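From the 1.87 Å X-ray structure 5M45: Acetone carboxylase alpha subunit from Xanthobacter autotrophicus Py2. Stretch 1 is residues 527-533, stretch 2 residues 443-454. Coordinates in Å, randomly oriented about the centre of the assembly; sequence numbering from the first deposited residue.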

# COMPACT_ATOMS: atom_id res chain seq x y z
N TRP A 527 -15.15 10.53 -24.28
CA TRP A 527 -14.97 10.02 -25.63
C TRP A 527 -13.86 8.93 -25.73
O TRP A 527 -12.69 9.20 -25.41
CB TRP A 527 -14.64 11.19 -26.58
CG TRP A 527 -14.44 10.74 -27.99
CD1 TRP A 527 -13.25 10.60 -28.67
CD2 TRP A 527 -15.46 10.30 -28.88
NE1 TRP A 527 -13.49 10.11 -29.94
CE2 TRP A 527 -14.84 9.91 -30.09
CE3 TRP A 527 -16.85 10.16 -28.75
CZ2 TRP A 527 -15.56 9.44 -31.18
CZ3 TRP A 527 -17.58 9.70 -29.83
CH2 TRP A 527 -16.93 9.30 -31.03
N ASN A 528 -14.24 7.76 -26.25
CA ASN A 528 -13.35 6.59 -26.35
C ASN A 528 -12.88 6.06 -24.96
O ASN A 528 -11.78 5.49 -24.84
CB ASN A 528 -12.18 6.90 -27.30
CG ASN A 528 -11.69 5.68 -28.09
OD1 ASN A 528 -12.16 4.58 -27.93
ND2 ASN A 528 -10.71 5.91 -28.96
N ALA A 529 -13.70 6.27 -23.94
CA ALA A 529 -13.49 5.69 -22.59
C ALA A 529 -14.39 4.45 -22.40
O ALA A 529 -15.49 4.37 -22.99
CB ALA A 529 -13.84 6.72 -21.51
N LYS A 530 -13.96 3.52 -21.55
CA LYS A 530 -14.75 2.35 -21.17
C LYS A 530 -14.66 2.11 -19.67
O LYS A 530 -13.60 2.32 -19.05
CB LYS A 530 -14.28 1.09 -21.91
CG LYS A 530 -14.25 1.24 -23.44
CD LYS A 530 -12.85 1.68 -23.90
CE LYS A 530 -12.90 2.21 -25.34
NZ LYS A 530 -11.60 2.68 -25.81
N ASP A 531 -15.78 1.69 -19.07
CA ASP A 531 -15.84 1.40 -17.64
C ASP A 531 -15.23 2.57 -16.83
O ASP A 531 -14.35 2.38 -15.98
CB ASP A 531 -15.13 0.06 -17.35
CG ASP A 531 -15.84 -1.15 -17.98
OD1 ASP A 531 -16.96 -1.03 -18.49
OD2 ASP A 531 -15.28 -2.28 -17.94
N TRP A 532 -15.72 3.77 -17.13
CA TRP A 532 -15.11 5.02 -16.74
C TRP A 532 -15.85 5.67 -15.52
O TRP A 532 -17.09 5.54 -15.39
CB TRP A 532 -15.09 5.97 -17.96
CG TRP A 532 -14.21 7.19 -17.79
CD1 TRP A 532 -14.60 8.48 -17.65
CD2 TRP A 532 -12.77 7.19 -17.74
NE1 TRP A 532 -13.51 9.28 -17.51
CE2 TRP A 532 -12.37 8.52 -17.57
CE3 TRP A 532 -11.80 6.20 -17.87
CZ2 TRP A 532 -11.03 8.88 -17.47
CZ3 TRP A 532 -10.46 6.56 -17.77
CH2 TRP A 532 -10.10 7.91 -17.58
N THR A 533 -15.07 6.35 -14.66
CA THR A 533 -15.60 7.17 -13.53
C THR A 533 -14.89 8.53 -13.46
O THR A 533 -13.77 8.67 -13.96
CB THR A 533 -15.41 6.51 -12.15
OG1 THR A 533 -14.02 6.29 -11.91
CG2 THR A 533 -16.19 5.20 -12.08
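Stretch 2 (443-454) GFNQYDEIHAVN

How does the backbone of stretch 2 run against stretch 1? It runs antiparallel: Gly443 lies beside Trp532, Phe444 beside Lys530, Asn445 beside Ala529 and Gln446 beside Asn528, with CA atoms 4.6 to 5.1 Å apart. The pairing is short. Lys530 and Phe444 form one antiparallel bridge, closed by two hydrogen bonds, Phe444 N to Lys530 O at 2.9 Å and Lys530 N to Phe444 O at 3.1 Å. Beyond it stretch 2 enters a type I turn from Asn445 to Asp448, then returns as a strand from Ile450 to Asn454. Asn445 OD1 steadies this reversal by accepting hydrogen bonds from Tyr447 N (2.9 Å) and Glu449 N (3.2 Å).

What holds the turn against stretch 1? The ammonium group of Lys530 does much of this work. Its side chain reaches along the turn so that NZ forms a salt bridge with Asp448 OD1 at 3.1 Å and a hydrogen bond to Asn445 O at 3.2 Å. The same NZ is hydrogen-bonded within its own stretch to Asn528 O at 3.0 Å and Asn528 OD1 at 2.9 Å, so one positive charge gathers oxygens from both segments. Asn528 also packs directly on the turn, its ND2 lying 3.5 Å from Gln446 CB.

Why can the chains come so close at Gly443? There is no side chain in the way. A CB on this residue would point toward stretch 1 and fall about 2.2 Å from Asp531 O, a clash, and the backbone angles of Gly443 themselves call for glycine. Instead, Gly443 CA makes a CA-H...O contact with Asp531 O at 3.4 Å. Two similar contacts extend the backbone packing past the bridge: Ala529 CA to Phe444 O at 3.5 Å and Gln446 CA to Asn528 O at 3.4 Å.

Where do the side chains pack? On the bridge, Lys530 and Phe444 project to the same face of the sheet, with Lys530 CB 4.0 Å from Phe444 CB; the end of the Phe444 side chain then leads away. The broad indole of Trp532 reaches across stretch 2 toward the returning strand. Its CZ3 approaches Gly443 N at 3.5 Å and its CE3 approaches Phe444 O at 3.6 Å. Farther out, the ring edge meets two side chains that point toward stretch 1: Trp532 CH2 is 4.0 Å from Val453 CG1, an apolar contact, and 4.4 Å from His451 CD2, where the two rings meet edge to edge.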

# COMPACT_ATOMS: atom_id res chain seq x y z
N GLY A 443 -10.40 4.23 -15.14
CA GLY A 443 -11.02 3.13 -15.90
C GLY A 443 -10.16 2.80 -17.12
O GLY A 443 -8.91 2.89 -17.05
N PHE A 444 -10.81 2.43 -18.22
CA PHE A 444 -10.09 2.16 -19.49
C PHE A 444 -10.07 3.36 -20.43
O PHE A 444 -11.08 4.03 -20.65
CB PHE A 444 -10.66 0.93 -20.24
CG PHE A 444 -10.09 -0.38 -19.75
CD1 PHE A 444 -10.48 -0.89 -18.55
CD2 PHE A 444 -9.14 -1.07 -20.47
CE1 PHE A 444 -9.92 -2.08 -18.07
CE2 PHE A 444 -8.58 -2.24 -20.01
CZ PHE A 444 -8.97 -2.75 -18.80
N ASN A 445 -8.88 3.64 -20.99
CA ASN A 445 -8.69 4.81 -21.86
C ASN A 445 -8.79 4.44 -23.37
O ASN A 445 -9.21 3.33 -23.76
CB ASN A 445 -7.39 5.51 -21.49
CG ASN A 445 -6.15 4.70 -21.86
OD1 ASN A 445 -6.23 3.64 -22.54
ND2 ASN A 445 -4.98 5.15 -21.36
N GLN A 446 -8.43 5.39 -24.22
CA GLN A 446 -8.51 5.21 -25.68
C GLN A 446 -7.52 4.16 -26.24
O GLN A 446 -7.65 3.75 -27.39
CB GLN A 446 -8.32 6.55 -26.42
CG GLN A 446 -7.03 7.31 -26.18
CD GLN A 446 -7.10 8.35 -25.07
OE1 GLN A 446 -7.57 8.06 -23.96
NE2 GLN A 446 -6.62 9.56 -25.35
N TYR A 447 -6.52 3.79 -25.46
CA TYR A 447 -5.55 2.75 -25.85
C TYR A 447 -5.92 1.39 -25.23
O TYR A 447 -5.11 0.47 -25.27
CB TYR A 447 -4.12 3.17 -25.41
CG TYR A 447 -3.77 4.62 -25.74
CD1 TYR A 447 -3.64 5.05 -27.06
CD2 TYR A 447 -3.61 5.58 -24.72
CE1 TYR A 447 -3.34 6.36 -27.38
CE2 TYR A 447 -3.32 6.92 -25.03
CZ TYR A 447 -3.19 7.31 -26.36
OH TYR A 447 -2.90 8.63 -26.67
N ASP A 448 -7.12 1.27 -24.65
CA ASP A 448 -7.58 0.02 -24.00
C ASP A 448 -6.64 -0.49 -22.88
O ASP A 448 -6.38 -1.68 -22.76
CB ASP A 448 -7.86 -1.07 -25.05
CG ASP A 448 -8.95 -0.66 -26.06
OD1 ASP A 448 -9.90 0.10 -25.75
OD2 ASP A 448 -8.87 -1.12 -27.21
N GLU A 449 -6.18 0.43 -22.05
CA GLU A 449 -5.36 0.15 -20.87
C GLU A 449 -5.99 0.76 -19.62
O GLU A 449 -6.73 1.74 -19.69
CB GLU A 449 -3.96 0.74 -21.02
CG GLU A 449 -3.16 0.04 -22.11
CD GLU A 449 -1.66 0.40 -22.12
OE1 GLU A 449 -0.87 -0.48 -22.65
OE2 GLU A 449 -1.31 1.50 -21.61
N ILE A 450 -5.67 0.19 -18.47
CA ILE A 450 -6.02 0.73 -17.19
C ILE A 450 -5.36 2.10 -17.06
O ILE A 450 -4.17 2.26 -17.40
CB ILE A 450 -5.60 -0.23 -16.05
CG1 ILE A 450 -6.46 -1.51 -16.10
CG2 ILE A 450 -5.69 0.45 -14.69
CD1 ILE A 450 -6.02 -2.61 -15.16
N HIS A 451 -6.11 3.07 -16.54
CA HIS A 451 -5.68 4.47 -16.53
C HIS A 451 -6.34 5.32 -15.44
O HIS A 451 -7.38 4.94 -14.86
CB HIS A 451 -6.01 5.06 -17.94
CG HIS A 451 -5.34 6.37 -18.25
ND1 HIS A 451 -3.97 6.54 -18.25
CD2 HIS A 451 -5.87 7.55 -18.66
CE1 HIS A 451 -3.68 7.78 -18.63
NE2 HIS A 451 -4.82 8.41 -18.87
N ALA A 452 -5.71 6.47 -15.18
CA ALA A 452 -6.30 7.54 -14.37
C ALA A 452 -5.90 8.89 -14.97
O ALA A 452 -4.91 8.98 -15.70
CB ALA A 452 -5.83 7.44 -12.92
N VAL A 453 -6.71 9.89 -14.70
CA VAL A 453 -6.45 11.27 -15.14
C VAL A 453 -6.39 12.23 -13.93
O VAL A 453 -6.97 11.96 -12.86
CB VAL A 453 -7.47 11.77 -16.19
CG1 VAL A 453 -7.46 10.85 -17.40
CG2 VAL A 453 -8.90 11.86 -15.66
N ASN A 454 -5.65 13.33 -14.13
CA ASN A 454 -5.51 14.37 -13.13
C ASN A 454 -5.05 15.65 -13.85
O ASN A 454 -3.86 15.87 -14.01
CB ASN A 454 -4.53 13.98 -12.03
CG ASN A 454 -4.58 14.94 -10.83
OD1 ASN A 454 -5.21 14.65 -9.83
ND2 ASN A 454 -3.90 16.09 -10.94